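Local structure of TbpB (Actinobacillus pleuropneumoniae, 3HOL) at residues Val10-Lys15 with Gly502-Val507; Asn335-Lys340 with Ala481-Gly486. The protein probably binds host transferrin at the bacterial surface, serving as the lipoprotein component of a receptor for iron acquisition. One frame throughout, in Å; residues are numbered along the deposited sequence.

Contact 1 of 2, residues Val10-Lys15 with Gly502-Val507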
loop_
_atom_site.group_PDB
_atom_site.type_symbol
_atom_site.label_atom_id
_atom_site.label_comp_id
_atom_site.label_asym_id
_atom_site.label_seq_id
_atom_site.Cartn_x
_atom_site.Cartn_y
_atom_site.Cartn_z
ATOM N N VAL A 10 -19.571 -20.766 -6.295
ATOM C CA VAL A 10 -19.193 -20.836 -7.697
ATOM C C VAL A 10 -17.706 -21.224 -7.815
ATOM O O VAL A 10 -16.871 -20.781 -7.029
ATOM C CB VAL A 10 -19.469 -19.497 -8.436
ATOM C CG1 VAL A 10 -18.870 -19.522 -9.865
ATOM C CG2 VAL A 10 -20.974 -19.176 -8.467
ATOM N N GLU A 11 -17.396 -22.091 -8.775
ATOM C CA GLU A 11 -16.018 -22.470 -9.062
ATOM C C GLU A 11 -15.354 -21.351 -9.827
ATOM O O GLU A 11 -15.848 -20.894 -10.840
ATOM C CB GLU A 11 -15.934 -23.776 -9.851
ATOM C CG GLU A 11 -16.291 -25.000 -9.028
ATOM C CD GLU A 11 -15.160 -25.489 -8.122
ATOM O OE1 GLU A 11 -15.393 -26.517 -7.461
ATOM O OE2 GLU A 11 -14.050 -24.890 -8.075
ATOM N N THR A 12 -14.233 -20.903 -9.304
ATOM C CA THR A 12 -13.543 -19.770 -9.850
ATOM C C THR A 12 -12.067 -20.127 -9.881
ATOM O O THR A 12 -11.576 -20.752 -8.948
ATOM C CB THR A 12 -13.787 -18.536 -8.965
ATOM O OG1 THR A 12 -13.212 -17.389 -9.592
ATOM C CG2 THR A 12 -13.175 -18.710 -7.578
ATOM N N ALA A 13 -11.378 -19.759 -10.957
ATOM C CA ALA A 13 -9.916 -19.856 -11.019
ATOM C C ALA A 13 -9.256 -19.319 -9.733
ATOM O O ALA A 13 -9.703 -18.316 -9.163
ATOM C CB ALA A 13 -9.406 -19.087 -12.228
ATOM N N LYS A 14 -8.215 -19.975 -9.250
ATOM C CA LYS A 14 -7.549 -19.440 -8.069
ATOM C C LYS A 14 -6.643 -18.271 -8.471
ATOM O O LYS A 14 -6.191 -18.213 -9.612
ATOM C CB LYS A 14 -6.803 -20.534 -7.295
ATOM C CG LYS A 14 -5.409 -20.848 -7.807
ATOM C CD LYS A 14 -4.845 -22.094 -7.127
ATOM C CE LYS A 14 -3.499 -22.493 -7.745
ATOM N NZ LYS A 14 -3.428 -22.247 -9.221
ATOM N N LYS A 15 -6.409 -17.331 -7.551
ATOM C CA LYS A 15 -5.560 -16.173 -7.837
ATOM C C LYS A 15 -4.176 -16.690 -8.180
ATOM O O LYS A 15 -3.617 -17.464 -7.423
ATOM C CB LYS A 15 -5.460 -15.250 -6.625
ATOM C CG LYS A 15 -4.705 -13.935 -6.873
ATOM C CD LYS A 15 -4.783 -12.996 -5.649
ATOM C CE LYS A 15 -4.054 -11.695 -5.929
ATOM N NZ LYS A 15 -3.833 -10.846 -4.715
ATOM N N GLY A 502 -17.943 -10.741 4.562
ATOM C CA GLY A 502 -17.497 -11.146 3.246
ATOM C C GLY A 502 -18.361 -12.310 2.768
ATOM O O GLY A 502 -18.889 -13.033 3.597
ATOM N N ALA A 503 -18.513 -12.458 1.448
ATOM C CA ALA A 503 -19.390 -13.483 0.861
ATOM C C ALA A 503 -18.943 -13.869 -0.547
ATOM O O ALA A 503 -18.455 -13.032 -1.291
ATOM C CB ALA A 503 -20.853 -12.992 0.838
ATOM N N LYS A 504 -19.144 -15.140 -0.894
ATOM C CA LYS A 504 -18.747 -15.680 -2.184
ATOM C C LYS A 504 -20.010 -15.890 -3.023
ATOM O O LYS A 504 -21.021 -16.329 -2.485
ATOM C CB LYS A 504 -18.031 -17.016 -1.971
ATOM C CG LYS A 504 -17.712 -17.752 -3.254
ATOM C CD LYS A 504 -16.399 -17.333 -3.842
ATOM C CE LYS A 504 -15.463 -18.529 -3.876
ATOM N NZ LYS A 504 -14.329 -18.258 -4.787
ATOM N N GLN A 505 -19.950 -15.535 -4.311
ATOM C CA GLN A 505 -21.020 -15.812 -5.284
ATOM C C GLN A 505 -21.320 -17.319 -5.274
ATOM O O GLN A 505 -20.427 -18.146 -5.078
ATOM C CB GLN A 505 -20.618 -15.341 -6.693
ATOM C CG GLN A 505 -21.786 -15.041 -7.658
ATOM C CD GLN A 505 -21.310 -14.710 -9.083
ATOM O OE1 GLN A 505 -21.225 -13.536 -9.490
ATOM N NE2 GLN A 505 -20.995 -15.746 -9.845
ATOM N N GLN A 506 -22.594 -17.649 -5.432
ATOM C CA GLN A 506 -23.073 -19.028 -5.382
ATOM C C GLN A 506 -23.539 -19.476 -6.760
ATOM O O GLN A 506 -23.863 -18.652 -7.628
ATOM C CB GLN A 506 -24.259 -19.149 -4.421
ATOM C CG GLN A 506 -23.962 -18.808 -2.972
ATOM C CD GLN A 506 -22.891 -19.700 -2.368
ATOM O OE1 GLN A 506 -21.767 -19.264 -2.111
ATOM N NE2 GLN A 506 -23.236 -20.958 -2.137
ATOM N N VAL A 507 -23.565 -20.791 -6.948
ATOM C CA VAL A 507 -24.246 -21.392 -8.096
ATOM C C VAL A 507 -25.221 -22.445 -7.538
ATOM O O VAL A 507 -24.955 -23.035 -6.481
ATOM C CB VAL A 507 -23.213 -21.960 -9.155
ATOM C CG1 VAL A 507 -22.376 -23.106 -8.571
ATOM C CG2 VAL A 507 -23.899 -22.392 -10.446
#

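Contact 2 of 2, residues Asn335-Lys340 with Ala481-Gly486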
loop_
_atom_site.group_PDB
_atom_site.type_symbol
_atom_site.label_atom_id
_atom_site.label_comp_id
_atom_site.label_asym_id
_atom_site.label_seq_id
_atom_site.Cartn_x
_atom_site.Cartn_y
_atom_site.Cartn_z
ATOM N N ASN A 335 -11.955 -19.660 1.503
ATOM C CA ASN A 335 -12.645 -19.673 0.219
ATOM C C ASN A 335 -12.722 -18.301 -0.476
ATOM O O ASN A 335 -13.391 -18.157 -1.509
ATOM C CB ASN A 335 -14.051 -20.270 0.380
ATOM C CG ASN A 335 -15.006 -19.351 1.168
ATOM O OD1 ASN A 335 -14.614 -18.682 2.117
ATOM N ND2 ASN A 335 -16.254 -19.346 0.776
ATOM N N LEU A 336 -12.043 -17.293 0.085
ATOM C CA LEU A 336 -11.991 -15.968 -0.541
ATOM C C LEU A 336 -10.548 -15.673 -0.898
ATOM O O LEU A 336 -9.661 -15.849 -0.056
ATOM C CB LEU A 336 -12.519 -14.888 0.406
ATOM C CG LEU A 336 -13.970 -15.077 0.869
ATOM C CD1 LEU A 336 -14.344 -14.080 2.020
ATOM C CD2 LEU A 336 -14.912 -14.959 -0.313
ATOM N N GLU A 337 -10.313 -15.270 -2.144
ATOM C CA GLU A 337 -8.945 -15.066 -2.654
ATOM C C GLU A 337 -8.562 -13.588 -2.831
ATOM O O GLU A 337 -7.362 -13.253 -2.911
ATOM C CB GLU A 337 -8.807 -15.781 -3.995
ATOM C CG GLU A 337 -8.998 -17.321 -3.912
ATOM C CD GLU A 337 -7.674 -18.040 -3.945
ATOM O OE1 GLU A 337 -7.430 -18.927 -3.097
ATOM O OE2 GLU A 337 -6.846 -17.698 -4.810
ATOM N N TYR A 338 -9.565 -12.703 -2.898
ATOM C CA TYR A 338 -9.309 -11.285 -3.253
ATOM C C TYR A 338 -9.695 -10.288 -2.145
ATOM O O TYR A 338 -9.687 -9.062 -2.385
ATOM C CB TYR A 338 -10.005 -10.926 -4.570
ATOM C CG TYR A 338 -9.503 -11.774 -5.734
ATOM C CD1 TYR A 338 -8.380 -11.400 -6.448
ATOM C CD2 TYR A 338 -10.145 -12.982 -6.081
ATOM C CE1 TYR A 338 -7.909 -12.171 -7.506
ATOM C CE2 TYR A 338 -9.679 -13.764 -7.133
ATOM C CZ TYR A 338 -8.572 -13.342 -7.847
ATOM O OH TYR A 338 -8.095 -14.106 -8.871
ATOM N N MET A 339 -10.020 -10.832 -0.969
ATOM C CA MET A 339 -10.342 -10.064 0.238
ATOM C C MET A 339 -10.026 -10.911 1.461
ATOM O O MET A 339 -9.888 -12.121 1.357
ATOM C CB MET A 339 -11.829 -9.645 0.249
ATOM C CG MET A 339 -12.857 -10.822 0.194
ATOM S SD MET A 339 -14.505 -10.303 0.750
ATOM C CE MET A 339 -14.152 -9.432 2.295
ATOM N N LYS A 340 -9.892 -10.252 2.610
ATOM C CA LYS A 340 -9.657 -10.873 3.915
ATOM C C LYS A 340 -10.342 -9.979 4.927
ATOM O O LYS A 340 -10.348 -8.754 4.751
ATOM C CB LYS A 340 -8.160 -10.861 4.250
ATOM C CG LYS A 340 -7.309 -11.903 3.500
ATOM C CD LYS A 340 -7.569 -13.309 4.062
ATOM C CE LYS A 340 -6.589 -14.365 3.545
ATOM N NZ LYS A 340 -7.282 -15.206 2.533
ATOM N N ALA A 481 -15.969 -10.185 -9.927
ATOM C CA ALA A 481 -16.857 -9.749 -8.842
ATOM C C ALA A 481 -17.549 -10.908 -8.120
ATOM O O ALA A 481 -18.664 -10.744 -7.594
ATOM C CB ALA A 481 -17.899 -8.718 -9.338
ATOM N N ALA A 482 -16.871 -12.054 -8.059
ATOM C CA ALA A 482 -17.390 -13.253 -7.409
ATOM C C ALA A 482 -17.279 -13.192 -5.895
ATOM O O ALA A 482 -17.738 -14.104 -5.205
ATOM C CB ALA A 482 -16.640 -14.503 -7.928
ATOM N N GLU A 483 -16.618 -12.156 -5.375
ATOM C CA GLU A 483 -16.516 -11.944 -3.934
ATOM C C GLU A 483 -17.015 -10.542 -3.618
ATOM O O GLU A 483 -16.814 -9.602 -4.407
ATOM C CB GLU A 483 -15.060 -12.125 -3.448
ATOM C CG GLU A 483 -14.444 -13.513 -3.841
ATOM C CD GLU A 483 -13.010 -13.725 -3.383
ATOM O OE1 GLU A 483 -12.479 -12.860 -2.680
ATOM O OE2 GLU A 483 -12.397 -14.785 -3.697
ATOM N N LEU A 484 -17.670 -10.408 -2.481
ATOM C CA LEU A 484 -18.083 -9.076 -1.986
ATOM C C LEU A 484 -17.816 -8.972 -0.495
ATOM O O LEU A 484 -17.705 -9.997 0.209
ATOM C CB LEU A 484 -19.550 -8.728 -2.330
ATOM C CG LEU A 484 -20.743 -9.428 -1.636
ATOM C CD1 LEU A 484 -21.062 -8.922 -0.234
ATOM C CD2 LEU A 484 -21.977 -9.308 -2.481
ATOM N N GLY A 485 -17.673 -7.740 -0.012
ATOM C CA GLY A 485 -17.444 -7.517 1.410
ATOM C C GLY A 485 -17.770 -6.082 1.778
ATOM O O GLY A 485 -17.910 -5.223 0.899
ATOM N N GLY A 486 -17.868 -5.797 3.068
ATOM C CA GLY A 486 -18.094 -4.418 3.487
ATOM C C GLY A 486 -18.148 -4.308 4.991
ATOM O O GLY A 486 -17.833 -5.257 5.712
#

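Contact 1 of 2, residues Val10-Lys15 with Gly502-Val507
Val10 and Gln505 meet where the short N-terminal strand 7-9 runs out against strand 495-508, the last strand of the C-lobe barrel, in an antiparallel pairing that ends in a single backbone bond here. Val10 N donates to Gln505 O over 3.0 Å, and the N-H points almost straight at its acceptor, at 176°; the donor lies 29° out of the carbonyl plane. Beyond Val10 the chain turns away from the strand.

Apolar contact is carried by one branch of Val10. With CG1 anti to the backbone N (chi1 172°), CG2 lies beside that N and leans over the backbone of the strand. Val10 CG2 comes within 3.1 Å of Gln506 O, a tight approach for a methyl group, and lies 3.6 Å from Val507 CB. At about a right angle to the approach of Gln506 O, the extended Gln505 side chain brings NE2 to 3.7 Å from Val10 CG2. The amide thus packs against the valine with its tip, while the Gln506 side chain sets off away from the loop.

Lys504 reaches across from the strand by bending at its second and third torsions, which carries its CE to 4.1 Å from Val10 O. Its ammonium end meets Thr12, whose CG2 occupies the crowded position between backbone N and carbonyl carbon; the resulting methyl-to-ammonium approach is very short, and its details are doubtful.

Around this junction, strand 375-387 takes the other edge of 495-508, bonding to the backbones of Lys504 and Gln506, whereas Gln505 bonds to Ala482, just before the hairpin partner 483-492. Strand 7-9 therefore lies on the same edge as 483-492, next along it.

Contact 2 of 2, residues Asn335-Lys340 with Ala481-Gly486
Glu337 N gives Glu483 OE2 a nearly straight hydrogen bond of 2.6 Å, with an N-H...O angle of 177°, and the next amide in the chain takes the other oxygen: Tyr338 N donates to Glu483 OE1 over 2.9 Å. Both oxygens are met on their syn sides, so the carboxylate bridges two consecutive N-H groups, although both donors sit somewhat out of its plane. The glutamate chain is extended beyond CG, which lets it span the gap from its strand to the loop.

The handle domain of the C-lobe is thereby joined to the adjacent barrel, the loop leading into handle strand 339-346 being gripped by the first residue of barrel strand 483-492. Around the carboxylate the packing is mixed. Leu336 CD2 lies against the aliphatic part of Glu483, 3.8 Å from its CG, and the ring of Tyr338 presents its CD2 edge to Glu483 OE2 at 3.7 Å, the ring and carboxylate planes turned 56° apart. Lys504 of the neighbouring strand also touches the Glu483 side chain; with the two amides it would probably favour the ionised form of this buried acid.

Further along, Met339 SD comes to 3.3 Å from Leu484 O, and the bend at its third torsion turns Met339 CE over Gly485, 3.9 Å from its CA, where no side chain intervenes. The polar end of Glu337 leads away from the barrel to the backbone N of Lys15, while Asn335 ND2 hydrogen-bonds to Asp9 OD2.

How the contacts relate
From the N terminus, the chain passes through strand 7-9 and into residues 10-15, which contact 1 joins to the last strand, closing a loop of almost the whole chain. Contact 2 falls within that span: it closes a shorter loop from the C-lobe handle to barrel strand 483-492. The barrel strands of the two contacts follow one another and are sheet neighbours, bonded through Gln505 N and Ala482 O (2.8 Å). The N-terminal loop also reaches the handle through Lys15 and Glu337, and Lys504 packs on Asn335. The N-terminal segment, handle and barrel thus converge, the two contact centres about 8 Å apart.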